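Local coordinates for MNMC2 (Aquifex aeolicus, PDB 3VYW), which transfers a methyl group from S-adenosylmethionine in the modification of the tRNA wobble uridine, working without the oxidase domain usually fused to such enzymes, at residues R36-N40 against P197-P201; Y39-G45 against I59-G64. All coordinates share one frame. Residue numbers count along the deposited sequence, not the author numbering.

Overall arrangement
Both contacts use the end of helix 24-37 or the chain that leaves it. Contact 1 sets residues 36-40 against loop 197-201. Contact 2 sets the following loop against the end of strand 56-60 and the turn after it. They share Tyr39 and Asn40, and their centres lie about 10 Å apart. They also touch: Lys199 CG is 3.2 Å from Tyr63 O, and Asn200 CG is 3.8 Å from Tyr63 CE2. Asn200 and Tyr63 both belong to the S-adenosylmethionine pocket. Asn200 ND2 donates to N7 of the cofactor at 3.3 Å. The side chain of Tyr63 is about 4 Å from the bound S-adenosylmethionine (nearest atoms). Tyr39 packs on Tyr63 and Lys199, on the side away from the cofactor.

Contact 1: residues R36-N40 against P197-P201; sequences RFAYN and PYKNP. With SAM (S-adenosylmethionine), chain E.
Lys199, Phe37 and Tyr198 carry most of this contact, which buries 280 Å² in all. Residues 36-37 are the end of helix 24-37. Ala38 (phi/psi -75/162) leaves helical geometry, and Tyr39 continues extended. Opposite, 197-199 have helical phi/psi without regular helix bonds, and Asn200 (-132/62) breaks away. The CA atoms pair Phe37 with Tyr198 at 5.9 Å and Tyr39 with Lys199 at 5.2 Å. The segments thus advance in the same sense.

Phe37 and Tyr198 are both m at chi1. Their rings meet obliquely, with centroids 4.5 Å apart and planes at 34°; Phe37 CD2 is 3.6 Å from Tyr198 CD1. Phe37 O also approaches Tyr198 CB at 3.5 Å. Phe279 touches Tyr198 from outside the contact.

The Lys199 chain bends back over the helix exit, with chi1 to chi3 all between wells. Its CE is 3.3 Å from Phe37 O, its NZ 3.6 Å from Ala38 O, and its CD 3.8 Å from Tyr39 CB. Tyr39 is p at chi1, which brings its CD1 to 3.5 Å from Lys199 O. One water accepts from Tyr39 N (2.8 Å) and donates to Tyr198 O (3.1 Å).

The loop follows strand 187-192 of the Rossmann-like methyltransferase sheet. Asn200, the residue after Lys199, binds the adenine: ND2 donates to N7 of S-adenosylmethionine at 3.3 Å. Glu202 and Phe195 also bond the Asn200 side chain. No direct hydrogen bond joins the segments. Loop 197-201 is therefore held to the helix end mainly by shape and apolar area, with a water supplying the polar link.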
loop_
_atom_site.group_PDB
_atom_site.type_symbol
_atom_site.label_atom_id
_atom_site.label_comp_id
_atom_site.label_asym_id
_atom_site.label_seq_id
_atom_site.Cartn_x
_atom_site.Cartn_y
_atom_site.Cartn_z
ATOM N N ARG A 36 -19.392 -5.843 -6.868
ATOM C CA ARG A 36 -19.222 -4.861 -5.833
ATOM C C ARG A 36 -17.793 -4.458 -5.423
ATOM O O ARG A 36 -17.555 -3.329 -5.158
ATOM C CB ARG A 36 -20.144 -5.156 -4.661
ATOM C CG ARG A 36 -19.473 -5.342 -3.353
ATOM C CD ARG A 36 -20.396 -5.113 -2.215
ATOM N NE ARG A 36 -21.311 -6.199 -2.053
ATOM C CZ ARG A 36 -22.543 -6.041 -1.654
ATOM N NH1 ARG A 36 -23.002 -4.854 -1.377
ATOM N NH2 ARG A 36 -23.310 -7.068 -1.551
ATOM N N PHE A 37 -16.859 -5.385 -5.365
ATOM C CA PHE A 37 -15.516 -5.079 -4.905
ATOM C C PHE A 37 -14.475 -4.710 -5.922
ATOM O O PHE A 37 -13.483 -4.195 -5.571
ATOM C CB PHE A 37 -14.960 -6.228 -4.102
ATOM C CG PHE A 37 -15.671 -6.468 -2.842
ATOM C CD1 PHE A 37 -15.868 -7.720 -2.398
ATOM C CD2 PHE A 37 -16.152 -5.443 -2.125
ATOM C CE1 PHE A 37 -16.545 -7.947 -1.246
ATOM C CE2 PHE A 37 -16.823 -5.656 -0.963
ATOM C CZ PHE A 37 -17.019 -6.910 -0.522
ATOM N N ALA A 38 -14.691 -5.025 -7.175
ATOM C CA ALA A 38 -13.705 -4.777 -8.199
ATOM C C ALA A 38 -13.600 -3.345 -8.597
ATOM O O ALA A 38 -14.457 -2.577 -8.340
ATOM C CB ALA A 38 -13.949 -5.644 -9.409
ATOM N N TYR A 39 -12.511 -3.005 -9.224
ATOM C CA TYR A 39 -12.308 -1.677 -9.738
ATOM C C TYR A 39 -12.897 -1.441 -11.118
ATOM O O TYR A 39 -13.687 -2.218 -11.593
ATOM C CB TYR A 39 -10.846 -1.284 -9.667
ATOM C CG TYR A 39 -9.964 -1.925 -10.666
ATOM C CD1 TYR A 39 -8.674 -1.554 -10.778
ATOM C CD2 TYR A 39 -10.423 -2.897 -11.478
ATOM C CE1 TYR A 39 -7.850 -2.139 -11.684
ATOM C CE2 TYR A 39 -9.620 -3.479 -12.391
ATOM C CZ TYR A 39 -8.329 -3.093 -12.481
ATOM O OH TYR A 39 -7.512 -3.657 -13.388
ATOM N N ASN A 40 -12.568 -0.326 -11.726
ATOM C CA ASN A 40 -13.091 -0.030 -13.016
ATOM C C ASN A 40 -12.070 -0.136 -14.132
ATOM O O ASN A 40 -11.509 0.834 -14.531
ATOM C CB ASN A 40 -13.665 1.372 -13.005
ATOM C CG ASN A 40 -14.123 1.812 -11.651
ATOM O OD1 ASN A 40 -15.031 1.275 -11.107
ATOM N ND2 ASN A 40 -13.528 2.828 -11.150
ATOM N N PRO A 197 -7.061 -2.874 -1.089
ATOM C CA PRO A 197 -6.711 -4.226 -1.473
ATOM C C PRO A 197 -7.625 -4.897 -2.467
ATOM O O PRO A 197 -7.159 -5.633 -3.261
ATOM C CB PRO A 197 -6.700 -4.954 -0.142
ATOM C CG PRO A 197 -6.315 -3.924 0.820
ATOM C CD PRO A 197 -6.545 -2.576 0.237
ATOM N N TYR A 198 -8.912 -4.678 -2.378
ATOM C CA TYR A 198 -9.817 -5.188 -3.364
ATOM C C TYR A 198 -9.552 -4.554 -4.701
ATOM O O TYR A 198 -9.603 -5.190 -5.713
ATOM C CB TYR A 198 -11.244 -4.978 -2.934
ATOM C CG TYR A 198 -11.644 -5.777 -1.746
ATOM C CD1 TYR A 198 -12.712 -5.412 -0.991
ATOM C CD2 TYR A 198 -10.950 -6.878 -1.366
ATOM C CE1 TYR A 198 -13.089 -6.129 0.104
ATOM C CE2 TYR A 198 -11.330 -7.603 -0.276
ATOM C CZ TYR A 198 -12.405 -7.214 0.449
ATOM O OH TYR A 198 -12.790 -7.894 1.544
ATOM N N LYS A 199 -9.305 -3.270 -4.666
ATOM C CA LYS A 199 -8.950 -2.482 -5.810
ATOM C C LYS A 199 -7.625 -2.769 -6.465
ATOM O O LYS A 199 -7.526 -2.705 -7.651
ATOM C CB LYS A 199 -8.995 -1.026 -5.448
ATOM C CG LYS A 199 -10.295 -0.379 -5.752
ATOM C CD LYS A 199 -11.326 -1.434 -5.919
ATOM C CE LYS A 199 -12.578 -1.073 -5.188
ATOM N NZ LYS A 199 -13.326 -0.089 -5.972
ATOM N N ASN A 200 -6.610 -3.037 -5.660
ATOM C CA ASN A 200 -5.232 -3.146 -6.078
ATOM C C ASN A 200 -4.610 -4.396 -5.517
ATOM O O ASN A 200 -3.685 -4.343 -4.798
ATOM C CB ASN A 200 -4.533 -1.948 -5.481
ATOM C CG ASN A 200 -3.367 -1.451 -6.270
ATOM O OD1 ASN A 200 -2.879 -0.405 -6.008
ATOM N ND2 ASN A 200 -2.929 -2.184 -7.199
ATOM N N PRO A 201 -5.117 -5.536 -5.885
ATOM C CA PRO A 201 -4.797 -6.783 -5.223
ATOM C C PRO A 201 -3.353 -7.283 -5.258
ATOM O O PRO A 201 -2.961 -7.916 -4.313
ATOM C CB PRO A 201 -5.773 -7.768 -5.843
ATOM C CG PRO A 201 -6.502 -7.040 -6.857
ATOM C CD PRO A 201 -6.391 -5.619 -6.577
HETATM N N SAM E . 2.049 7.031 -1.965
HETATM C CA SAM E . 1.457 8.000 -2.809
HETATM C C SAM E . 1.700 9.283 -2.115
HETATM O O SAM E . 1.506 10.356 -2.630
HETATM O OXT SAM E . 2.154 9.242 -1.010
HETATM C CB SAM E . 0.034 7.530 -3.016
HETATM C CG SAM E . 0.083 6.409 -4.061
HETATM S SD SAM E . -1.331 5.682 -4.471
HETATM C CE SAM E . -2.124 5.284 -3.105
HETATM C "C5'" SAM E . -1.067 4.253 -5.268
HETATM C "C4'" SAM E . 0.129 4.208 -6.229
HETATM O "O4'" SAM E . 0.521 2.865 -6.433
HETATM C "C3'" SAM E . -0.160 4.737 -7.618
HETATM O "O3'" SAM E . 0.932 5.506 -8.071
HETATM C "C2'" SAM E . -0.248 3.503 -8.471
HETATM O "O2'" SAM E . 0.139 3.783 -9.787
HETATM C "C1'" SAM E . 0.731 2.596 -7.803
HETATM N N9 SAM E . 0.590 1.165 -8.147
HETATM C C8 SAM E . -0.504 0.441 -8.170
HETATM N N7 SAM E . -0.262 -0.812 -8.504
HETATM C C5 SAM E . 1.017 -0.918 -8.709
HETATM C C6 SAM E . 1.936 -1.981 -9.091
HETATM N N6 SAM E . 1.529 -3.215 -9.335
HETATM N N1 SAM E . 3.199 -1.683 -9.195
HETATM C C2 SAM E . 3.643 -0.485 -8.955
HETATM N N3 SAM E . 2.874 0.507 -8.623
HETATM C C4 SAM E . 1.572 0.375 -8.483
HETATM O O HOH W 1 -10.323 -4.646 -8.686
#

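Contact 2: residues Y39-G45 against I59-G64; sequences YNPEESG and IHKTYG
Segment 39-45 is a loop between helix 24-37 and strand 46-50. It makes a type I beta turn from Asn40 to Glu43, with a weak bond from Glu43 N to Asn40 O (3.1 Å). Segment 59-64 finishes strand 56-60, then takes helical phi/psi at 61-63 and positive phi at Gly64 (64/38). Nearest CA pairs are Glu43-Thr62 (4.7 Å) and Tyr39-Tyr63 (5.2 Å). Two backbone bonds cross: Lys61 N to Gly45 O (3.0 Å) and Asn40 N to Thr62 O (2.9 Å). Gly45 (90/180) has angles at which a CB would jam against Ser44 O.

The Lys61-Gly45 bond carries on the antiparallel pairing of strands 46-50 and 56-60, where Ile59 bonds Glu47. Those two strands belong to a small three-stranded antiparallel sheet, separate from the large methyltransferase sheet.

Among the side chains, Asn40 ND2 donates to Lys61 O at 2.9 Å. Thr62, m at chi1, donates from OG1 to Glu43 O at 2.6 Å. The Lys61 side chain starts beside Glu43 (CB to CB 4.0 Å) and brings its CE to 3.3 Å from Ser44 O; a water accepts from Lys61 NZ at 2.6 Å. His60 bonds Glu135 through NE2, while Gly45 O lies over one face of the His60 ring. Tyr39 CD1 meets Tyr63 CD2 at 3.8 Å; these rings are oblique, with planes at 59°. Tyr63 stacks on Phe195 and touches the bound S-adenosylmethionine.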
loop_
_atom_site.group_PDB
_atom_site.type_symbol
_atom_site.label_atom_id
_atom_site.label_comp_id
_atom_site.label_asym_id
_atom_site.label_seq_id
_atom_site.Cartn_x
_atom_site.Cartn_y
_atom_site.Cartn_z
ATOM N N TYR A 39 -12.511 -3.005 -9.224
ATOM C CA TYR A 39 -12.308 -1.677 -9.738
ATOM C C TYR A 39 -12.897 -1.441 -11.118
ATOM O O TYR A 39 -13.687 -2.218 -11.593
ATOM C CB TYR A 39 -10.846 -1.284 -9.667
ATOM C CG TYR A 39 -9.964 -1.925 -10.666
ATOM C CD1 TYR A 39 -8.674 -1.554 -10.778
ATOM C CD2 TYR A 39 -10.423 -2.897 -11.478
ATOM C CE1 TYR A 39 -7.850 -2.139 -11.684
ATOM C CE2 TYR A 39 -9.620 -3.479 -12.391
ATOM C CZ TYR A 39 -8.329 -3.093 -12.481
ATOM O OH TYR A 39 -7.512 -3.657 -13.388
ATOM N N ASN A 40 -12.568 -0.326 -11.726
ATOM C CA ASN A 40 -13.091 -0.030 -13.016
ATOM C C ASN A 40 -12.070 -0.136 -14.132
ATOM O O ASN A 40 -11.509 0.834 -14.531
ATOM C CB ASN A 40 -13.665 1.372 -13.005
ATOM C CG ASN A 40 -14.123 1.812 -11.651
ATOM O OD1 ASN A 40 -15.031 1.275 -11.107
ATOM N ND2 ASN A 40 -13.528 2.828 -11.150
ATOM N N PRO A 41 -11.949 -1.312 -14.713
ATOM C CA PRO A 41 -10.984 -1.645 -15.751
ATOM C C PRO A 41 -11.151 -0.837 -17.018
ATOM O O PRO A 41 -10.211 -0.622 -17.715
ATOM C CB PRO A 41 -11.301 -3.097 -16.053
ATOM C CG PRO A 41 -12.241 -3.528 -15.006
ATOM C CD PRO A 41 -12.989 -2.323 -14.629
ATOM N N GLU A 42 -12.363 -0.445 -17.326
ATOM C CA GLU A 42 -12.629 0.416 -18.451
ATOM C C GLU A 42 -12.060 1.828 -18.336
ATOM O O GLU A 42 -11.652 2.394 -19.312
ATOM C CB GLU A 42 -14.116 0.410 -18.792
ATOM C CG GLU A 42 -15.020 1.055 -17.750
ATOM C CD GLU A 42 -15.112 0.293 -16.440
ATOM O OE1 GLU A 42 -15.618 0.857 -15.476
ATOM O OE2 GLU A 42 -14.694 -0.851 -16.379
ATOM N N GLU A 43 -12.066 2.394 -17.145
ATOM C CA GLU A 43 -11.548 3.728 -16.898
ATOM C C GLU A 43 -10.043 3.869 -16.772
ATOM O O GLU A 43 -9.345 2.920 -16.576
ATOM C CB GLU A 43 -12.202 4.299 -15.670
ATOM C CG GLU A 43 -13.689 4.122 -15.642
ATOM C CD GLU A 43 -14.367 4.951 -16.694
ATOM O OE1 GLU A 43 -13.671 5.711 -17.366
ATOM O OE2 GLU A 43 -15.590 4.852 -16.855
ATOM N N SER A 44 -9.577 5.093 -16.936
ATOM C CA SER A 44 -8.203 5.485 -16.709
ATOM C C SER A 44 -8.129 6.960 -16.467
ATOM O O SER A 44 -9.087 7.626 -16.601
ATOM C CB SER A 44 -7.300 5.087 -17.857
ATOM O OG SER A 44 -7.770 5.606 -19.062
ATOM N N GLY A 45 -6.970 7.461 -16.107
ATOM C CA GLY A 45 -6.801 8.867 -15.850
ATOM C C GLY A 45 -7.043 9.311 -14.440
ATOM O O GLY A 45 -7.332 8.528 -13.596
ATOM N N ILE A 59 -8.041 11.766 -7.878
ATOM C CA ILE A 59 -8.796 10.549 -7.882
ATOM C C ILE A 59 -8.320 9.757 -9.047
ATOM O O ILE A 59 -8.204 10.285 -10.107
ATOM C CB ILE A 59 -10.279 10.776 -8.109
ATOM C CG1 ILE A 59 -10.829 11.802 -7.147
ATOM C CG2 ILE A 59 -11.023 9.484 -7.942
ATOM C CD1 ILE A 59 -11.004 11.292 -5.753
ATOM N N HIS A 60 -8.044 8.485 -8.846
ATOM C CA HIS A 60 -7.687 7.627 -9.936
ATOM C C HIS A 60 -8.916 6.924 -10.422
ATOM O O HIS A 60 -9.570 6.211 -9.685
ATOM C CB HIS A 60 -6.613 6.653 -9.505
ATOM C CG HIS A 60 -5.862 6.030 -10.633
ATOM N ND1 HIS A 60 -6.447 5.321 -11.570
ATOM C CD2 HIS A 60 -4.536 6.022 -10.933
ATOM C CE1 HIS A 60 -5.556 4.888 -12.425
ATOM N NE2 HIS A 60 -4.389 5.318 -12.042
ATOM N N LYS A 61 -9.259 7.170 -11.674
ATOM C CA LYS A 61 -10.447 6.667 -12.322
ATOM C C LYS A 61 -10.536 5.171 -12.497
ATOM O O LYS A 61 -11.586 4.628 -12.426
ATOM C CB LYS A 61 -10.630 7.364 -13.655
ATOM C CG LYS A 61 -11.356 8.676 -13.568
ATOM C CD LYS A 61 -10.759 9.707 -14.490
ATOM C CE LYS A 61 -11.472 9.771 -15.828
ATOM N NZ LYS A 61 -11.085 11.000 -16.561
ATOM N N THR A 62 -9.423 4.529 -12.775
ATOM C CA THR A 62 -9.350 3.098 -12.803
ATOM C C THR A 62 -9.599 2.417 -11.470
ATOM O O THR A 62 -10.328 1.477 -11.382
ATOM C CB THR A 62 -7.983 2.665 -13.324
ATOM O OG1 THR A 62 -7.746 3.308 -14.548
ATOM C CG2 THR A 62 -7.951 1.242 -13.585
ATOM N N TYR A 63 -8.925 2.871 -10.445
ATOM C CA TYR A 63 -9.083 2.315 -9.137
ATOM C C TYR A 63 -10.274 2.844 -8.406
ATOM O O TYR A 63 -10.752 2.252 -7.485
ATOM C CB TYR A 63 -7.853 2.604 -8.353
ATOM C CG TYR A 63 -6.677 1.928 -8.917
ATOM C CD1 TYR A 63 -5.782 2.597 -9.700
ATOM C CD2 TYR A 63 -6.456 0.613 -8.662
ATOM C CE1 TYR A 63 -4.700 1.966 -10.214
ATOM C CE2 TYR A 63 -5.386 -0.015 -9.172
ATOM C CZ TYR A 63 -4.512 0.671 -9.931
ATOM O OH TYR A 63 -3.456 0.018 -10.421
ATOM N N GLY A 64 -10.756 3.973 -8.859
ATOM C CA GLY A 64 -11.841 4.658 -8.231
ATOM C C GLY A 64 -11.580 5.154 -6.845
ATOM O O GLY A 64 -12.441 5.117 -6.020
HETATM O O HOH W 2 -9.215 10.446 -18.325
#